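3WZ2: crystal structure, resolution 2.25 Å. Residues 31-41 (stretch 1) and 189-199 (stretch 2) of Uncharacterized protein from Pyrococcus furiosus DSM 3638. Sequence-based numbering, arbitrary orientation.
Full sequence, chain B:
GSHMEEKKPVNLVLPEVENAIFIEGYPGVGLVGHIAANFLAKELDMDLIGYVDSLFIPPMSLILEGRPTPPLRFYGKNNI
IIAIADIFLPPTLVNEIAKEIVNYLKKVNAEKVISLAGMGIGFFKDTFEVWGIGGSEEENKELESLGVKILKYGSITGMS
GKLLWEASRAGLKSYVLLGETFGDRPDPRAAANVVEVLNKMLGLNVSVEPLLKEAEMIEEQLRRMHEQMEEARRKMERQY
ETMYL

Stretch 1 (31-41) LVGHIAANFLA
Stretch 2, residues 189-199: RAAANVVEVLN

At the crossing a methyl group lies against backbone: Ala191 CB sits 3.5 Å from Val32 O and 3.8 Å from Ala36 N. No hydrogen bond crosses the contact. Val32 O is already taken by Ala36 N, at 3.0 Å, within its own helix.

Stretch 1 is helical from Val32 to Ala41 and runs on beyond it. Leu31 holds the N-cap position with phi/psi 46/35, and its O accepts from Ile35 N at 2.9 Å. Stretch 2 is helical throughout and extends past both ends. Phi lies between -51° and -74° and psi between -38° and -53° in both helices. The i to i+4 hydrogen bonds are regular; Val197 N to Asn193 O, at 3.3 Å, is weak.

The axes approach to 8.1 Å. The N-to-C directions differ by 57°, with a signed crossing angle of -57°. The register is set by Val32 CA and Ala191 CA, 4.7 Å apart. Ala191 and Ala36 lie at this close approach. Ala191 points toward stretch 1, with its CB 3.5 Å from Ile35 CG2 and 4.2 Å from Ala36 CB. Ile35 is m at chi1 and t at chi2 (160°).

Val32 is t at chi1, and its CA-to-CB bond points sideways. Val32 CG2 lies 3.9 Å from Ala190 CB. Val32 CG1 lies 4.0 Å from Val194 CG2 and also 4.2 Å from Ala190 CB. Val194 is also t.

Further along, Val195 (t) points toward stretch 1. Its CG2 lies 3.7 Å from Ala36 CB and 4.4 Å from Phe39 CD2. The Phe39 ring, with chi1 t and chi2 63°, presents its edge to that methyl. The other methyl, Val195 CG1, is 4.1 Å from Leu40 CD2.

Leu40 has chi1 m (-76°) and chi2 t (157°). Leu198 is t, p. Leu40 CD1 and Leu198 CD2 are 3.3 Å apart, a tight approach for two methyls. These pairings are apolar: close packing shields hydrocarbon from water, and 418 Å² is buried over both sides.

The polar side chains stay out of the contact. His34 (chi1 t, chi2 81°) points away. Asn38 (chi1 m, chi2 -81°) turns back on its own helix, where ND2 of Asn38 donates to His34 O at 2.8 Å with an N-H...acceptor angle of 166°. Arg189 points away from stretch 1, and Glu196 is out of reach.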

ATOM      1  N   LEU B  31      24.989  11.085 -12.081  1.00 22.46           N
ATOM      2  CA  LEU B  31      25.665   9.808 -11.837  1.00 19.91           C
ATOM      3  C   LEU B  31      27.157   9.969 -11.520  1.00 18.64           C
ATOM      4  O   LEU B  31      27.972   9.107 -11.804  1.00 19.93           O
ATOM      5  CB  LEU B  31      25.463   8.888 -13.009  1.00 21.42           C
ATOM      6  CG  LEU B  31      24.032   8.448 -13.265  1.00 25.10           C
ATOM      7  CD1 LEU B  31      23.950   7.698 -14.582  1.00 28.51           C
ATOM      8  CD2 LEU B  31      23.500   7.549 -12.153  1.00 25.85           C
ATOM      9  N   VAL B  32      27.494  11.042 -10.836  1.00 19.09           N
ATOM     10  CA  VAL B  32      28.877  11.363 -10.541  1.00 18.26           C
ATOM     11  C   VAL B  32      29.470  10.298  -9.669  1.00 18.71           C
ATOM     12  O   VAL B  32      30.541   9.756  -9.956  1.00 19.70           O
ATOM     13  CB  VAL B  32      29.004  12.753  -9.904  1.00 18.04           C
ATOM     14  CG1 VAL B  32      30.414  13.076  -9.487  1.00 18.50           C
ATOM     15  CG2 VAL B  32      28.512  13.822 -10.874  1.00 19.28           C
ATOM     16  N   GLY B  33      28.812  10.016  -8.564  1.00 19.64           N
ATOM     17  CA  GLY B  33      29.349   9.026  -7.624  1.00 18.91           C
ATOM     18  C   GLY B  33      29.377   7.645  -8.216  1.00 17.92           C
ATOM     19  O   GLY B  33      30.323   6.877  -7.971  1.00 17.83           O
ATOM     20  N   HIS B  34      28.335   7.322  -8.978  1.00 17.47           N
ATOM     21  CA  HIS B  34      28.236   6.016  -9.662  1.00 18.31           C
ATOM     22  C   HIS B  34      29.365   5.763 -10.649  1.00 18.63           C
ATOM     23  O   HIS B  34      30.039   4.733 -10.621  1.00 18.00           O
ATOM     24  CB  HIS B  34      26.904   5.956 -10.385  1.00 19.91           C
ATOM     25  CG  HIS B  34      26.672   4.680 -11.106  1.00 24.13           C
ATOM     26  ND1 HIS B  34      26.235   3.537 -10.467  1.00 25.16           N
ATOM     27  CD2 HIS B  34      26.790   4.359 -12.421  1.00 25.73           C
ATOM     28  CE1 HIS B  34      26.144   2.554 -11.345  1.00 25.88           C
ATOM     29  NE2 HIS B  34      26.448   3.031 -12.540  1.00 26.08           N
ATOM     30  N   ILE B  35      29.644   6.754 -11.493  1.00 19.32           N
ATOM     31  CA  ILE B  35      30.784   6.632 -12.408  1.00 19.23           C
ATOM     32  C   ILE B  35      32.100   6.536 -11.632  1.00 17.74           C
ATOM     33  O   ILE B  35      32.960   5.697 -11.907  1.00 18.71           O
ATOM     34  CB  ILE B  35      30.784   7.842 -13.378  1.00 19.64           C
ATOM     35  CG1 ILE B  35      29.554   7.757 -14.282  1.00 20.02           C
ATOM     36  CG2 ILE B  35      32.031   7.840 -14.218  1.00 21.76           C
ATOM     37  CD1 ILE B  35      29.153   9.060 -14.939  1.00 18.89           C
ATOM     38  N   ALA B  36      32.284   7.420 -10.662  1.00 17.82           N
ATOM     39  CA  ALA B  36      33.537   7.435  -9.918  1.00 17.49           C
ATOM     40  C   ALA B  36      33.795   6.086  -9.240  1.00 19.57           C
ATOM     41  O   ALA B  36      34.903   5.558  -9.258  1.00 20.88           O
ATOM     42  CB  ALA B  36      33.499   8.544  -8.893  1.00 17.26           C
ATOM     43  N   ALA B  37      32.773   5.537  -8.605  1.00 21.29           N
ATOM     44  CA  ALA B  37      32.969   4.337  -7.792  1.00 21.47           C
ATOM     45  C   ALA B  37      33.197   3.119  -8.647  1.00 21.25           C
ATOM     46  O   ALA B  37      34.022   2.268  -8.288  1.00 23.86           O
ATOM     47  CB  ALA B  37      31.775   4.117  -6.871  1.00 20.79           C
ATOM     48  N   ASN B  38      32.470   3.030  -9.747  1.00 22.77           N
ATOM     49  CA  ASN B  38      32.699   1.960 -10.732  1.00 25.24           C
ATOM     50  C   ASN B  38      34.075   2.030 -11.353  1.00 25.13           C
ATOM     51  O   ASN B  38      34.784   1.026 -11.414  1.00 26.09           O
ATOM     52  CB  ASN B  38      31.641   1.969 -11.816  1.00 27.94           C
ATOM     53  CG  ASN B  38      30.364   1.262 -11.380  1.00 32.29           C
ATOM     54  OD1 ASN B  38      30.285   0.034 -11.430  1.00 35.26           O
ATOM     55  ND2 ASN B  38      29.374   2.029 -10.898  1.00 34.17           N
ATOM     56  N   PHE B  39      34.501   3.236 -11.707  1.00 25.68           N
ATOM     57  CA  PHE B  39      35.850   3.413 -12.191  1.00 25.36           C
ATOM     58  C   PHE B  39      36.865   2.962 -11.165  1.00 27.66           C
ATOM     59  O   PHE B  39      37.776   2.211 -11.474  1.00 28.20           O
ATOM     60  CB  PHE B  39      36.095   4.860 -12.556  1.00 27.20           C
ATOM     61  CG  PHE B  39      37.436   5.091 -13.170  1.00 28.22           C
ATOM     62  CD1 PHE B  39      37.749   4.486 -14.385  1.00 28.34           C
ATOM     63  CD2 PHE B  39      38.368   5.898 -12.566  1.00 28.31           C
ATOM     64  CE1 PHE B  39      38.960   4.684 -14.967  1.00 29.01           C
ATOM     65  CE2 PHE B  39      39.605   6.092 -13.148  1.00 30.98           C
ATOM     66  CZ  PHE B  39      39.897   5.483 -14.358  1.00 29.19           C
ATOM     67  N   LEU B  40      36.744   3.416  -9.921  1.00 26.82           N
ATOM     68  CA  LEU B  40      37.734   3.016  -8.939  1.00 26.73           C
ATOM     69  C   LEU B  40      37.790   1.544  -8.685  1.00 25.92           C
ATOM     70  O   LEU B  40      38.862   1.015  -8.408  1.00 26.38           O
ATOM     71  CB  LEU B  40      37.514   3.697  -7.609  1.00 28.74           C
ATOM     72  CG  LEU B  40      37.942   5.150  -7.563  1.00 30.30           C
ATOM     73  CD1 LEU B  40      37.198   5.884  -6.467  1.00 31.88           C
ATOM     74  CD2 LEU B  40      39.436   5.221  -7.335  1.00 33.16           C
ATOM     75  N   ALA B  41      36.646   0.884  -8.670  1.00 26.98           N
ATOM     76  CA  ALA B  41      36.636  -0.525  -8.340  1.00 28.26           C
ATOM     77  C   ALA B  41      37.374  -1.315  -9.419  1.00 31.83           C
ATOM     78  O   ALA B  41      38.104  -2.253  -9.118  1.00 30.55           O
ATOM     79  CB  ALA B  41      35.218  -1.016  -8.222  1.00 29.37           C
ATOM     80  N   ARG B 189      33.118  13.630 -16.387  1.00 24.79           N
ATOM     81  CA  ARG B 189      34.183  14.595 -16.106  1.00 28.70           C
ATOM     82  C   ARG B 189      34.145  15.094 -14.693  1.00 25.94           C
ATOM     83  O   ARG B 189      35.179  15.192 -14.073  1.00 26.77           O
ATOM     84  CB  ARG B 189      34.116  15.776 -17.058  1.00 33.47           C
ATOM     85  CG  ARG B 189      34.509  15.323 -18.450  1.00 41.62           C
ATOM     86  CD  ARG B 189      34.380  16.405 -19.486  1.00 48.95           C
ATOM     87  NE  ARG B 189      33.989  15.715 -20.704  1.00 58.88           N
ATOM     88  CZ  ARG B 189      34.822  15.150 -21.572  1.00 60.46           C
ATOM     89  NH1 ARG B 189      36.143  15.224 -21.421  1.00 60.41           N
ATOM     90  NH2 ARG B 189      34.303  14.543 -22.627  1.00 65.85           N
ATOM     91  N   ALA B 190      32.951  15.333 -14.174  1.00 23.25           N
ATOM     92  CA  ALA B 190      32.774  15.557 -12.761  1.00 22.14           C
ATOM     93  C   ALA B 190      33.191  14.359 -11.935  1.00 20.09           C
ATOM     94  O   ALA B 190      33.884  14.518 -10.935  1.00 20.02           O
ATOM     95  CB  ALA B 190      31.323  15.932 -12.447  1.00 23.78           C
ATOM     96  N   ALA B 191      32.879  13.155 -12.402  1.00 19.80           N
ATOM     97  CA  ALA B 191      33.350  11.956 -11.725  1.00 19.38           C
ATOM     98  C   ALA B 191      34.865  11.936 -11.623  1.00 19.05           C
ATOM     99  O   ALA B 191      35.447  11.611 -10.592  1.00 20.68           O
ATOM    100  CB  ALA B 191      32.839  10.707 -12.393  1.00 18.40           C
ATOM    101  N   ALA B 192      35.517  12.274 -12.710  1.00 21.31           N
ATOM    102  CA  ALA B 192      36.974  12.307 -12.749  1.00 20.90           C
ATOM    103  C   ALA B 192      37.509  13.317 -11.771  1.00 19.77           C
ATOM    104  O   ALA B 192      38.489  13.036 -11.099  1.00 21.56           O
ATOM    105  CB  ALA B 192      37.463  12.628 -14.160  1.00 22.69           C
ATOM    106  N   ASN B 193      36.891  14.501 -11.697  1.00 19.37           N
ATOM    107  CA  ASN B 193      37.296  15.484 -10.700  1.00 20.35           C
ATOM    108  C   ASN B 193      37.223  14.911  -9.268  1.00 21.15           C
ATOM    109  O   ASN B 193      38.103  15.149  -8.439  1.00 20.38           O
ATOM    110  CB  ASN B 193      36.404  16.737 -10.762  1.00 21.92           C
ATOM    111  CG  ASN B 193      36.503  17.485 -12.096  1.00 21.34           C
ATOM    112  OD1 ASN B 193      37.481  17.351 -12.796  1.00 21.93           O
ATOM    113  ND2 ASN B 193      35.514  18.343 -12.388  1.00 19.27           N
ATOM    114  N   VAL B 194      36.159  14.157  -8.986  1.00 19.86           N
ATOM    115  CA  VAL B 194      35.985  13.569  -7.670  1.00 20.13           C
ATOM    116  C   VAL B 194      37.020  12.480  -7.400  1.00 19.74           C
ATOM    117  O   VAL B 194      37.608  12.422  -6.321  1.00 19.09           O
ATOM    118  CB  VAL B 194      34.559  13.020  -7.494  1.00 19.70           C
ATOM    119  CG1 VAL B 194      34.474  12.163  -6.273  1.00 20.03           C
ATOM    120  CG2 VAL B 194      33.589  14.188  -7.414  1.00 21.96           C
ATOM    121  N   VAL B 195      37.289  11.644  -8.392  1.00 20.17           N
ATOM    122  CA  VAL B 195      38.316  10.638  -8.230  1.00 21.44           C
ATOM    123  C   VAL B 195      39.695  11.250  -7.947  1.00 21.70           C
ATOM    124  O   VAL B 195      40.415  10.751  -7.088  1.00 20.44           O
ATOM    125  CB  VAL B 195      38.419   9.725  -9.447  1.00 22.79           C
ATOM    126  CG1 VAL B 195      39.642   8.818  -9.344  1.00 22.31           C
ATOM    127  CG2 VAL B 195      37.159   8.913  -9.564  1.00 25.10           C
ATOM    128  N   GLU B 196      40.029  12.348  -8.619  1.00 21.69           N
ATOM    129  CA  GLU B 196      41.305  13.023  -8.351  1.00 25.88           C
ATOM    130  C   GLU B 196      41.424  13.441  -6.893  1.00 23.27           C
ATOM    131  O   GLU B 196      42.468  13.272  -6.297  1.00 24.45           O
ATOM    132  CB  GLU B 196      41.537  14.267  -9.247  1.00 29.56           C
ATOM    133  CG  GLU B 196      41.910  13.944 -10.690  1.00 38.18           C
ATOM    134  CD  GLU B 196      42.124  15.195 -11.562  1.00 45.27           C
ATOM    135  OE1 GLU B 196      41.199  16.041 -11.715  1.00 49.75           O
ATOM    136  OE2 GLU B 196      43.250  15.347 -12.085  1.00 55.20           O
ATOM    137  N   VAL B 197      40.380  14.025  -6.328  1.00 22.26           N
ATOM    138  CA  VAL B 197      40.417  14.404  -4.904  1.00 21.25           C
ATOM    139  C   VAL B 197      40.514  13.195  -4.001  1.00 21.99           C
ATOM    140  O   VAL B 197      41.287  13.194  -3.041  1.00 22.29           O
ATOM    141  CB  VAL B 197      39.222  15.250  -4.506  1.00 21.89           C
ATOM    142  CG1 VAL B 197      39.238  15.507  -3.009  1.00 21.89           C
ATOM    143  CG2 VAL B 197      39.227  16.575  -5.274  1.00 23.36           C
ATOM    144  N   LEU B 198      39.746  12.154  -4.303  1.00 21.63           N
ATOM    145  CA  LEU B 198      39.812  10.937  -3.511  1.00 22.26           C
ATOM    146  C   LEU B 198      41.185  10.276  -3.511  1.00 22.19           C
ATOM    147  O   LEU B 198      41.666   9.765  -2.495  1.00 20.96           O
ATOM    148  CB  LEU B 198      38.765   9.932  -3.989  1.00 22.89           C
ATOM    149  CG  LEU B 198      38.609   8.722  -3.048  1.00 23.02           C
ATOM    150  CD1 LEU B 198      37.929   9.126  -1.767  1.00 22.90           C
ATOM    151  CD2 LEU B 198      37.799   7.664  -3.751  1.00 25.48           C
ATOM    152  N   ASN B 199      41.795  10.231  -4.668  1.00 24.65           N
ATOM    153  CA  ASN B 199      43.174   9.813  -4.797  1.00 26.62           C
ATOM    154  C   ASN B 199      44.131  10.520  -3.870  1.00 25.89           C
ATOM    155  O   ASN B 199      44.974   9.909  -3.229  1.00 28.77           O
ATOM    156  CB  ASN B 199      43.632  10.107  -6.207  1.00 31.37           C
ATOM    157  CG  ASN B 199      44.684   9.151  -6.639  1.00 34.14           C
ATOM    158  OD1 ASN B 199      44.419   7.969  -6.608  1.00 37.75           O
ATOM    159  ND2 ASN B 199      45.864   9.615  -7.014  1.00 34.77           N
TER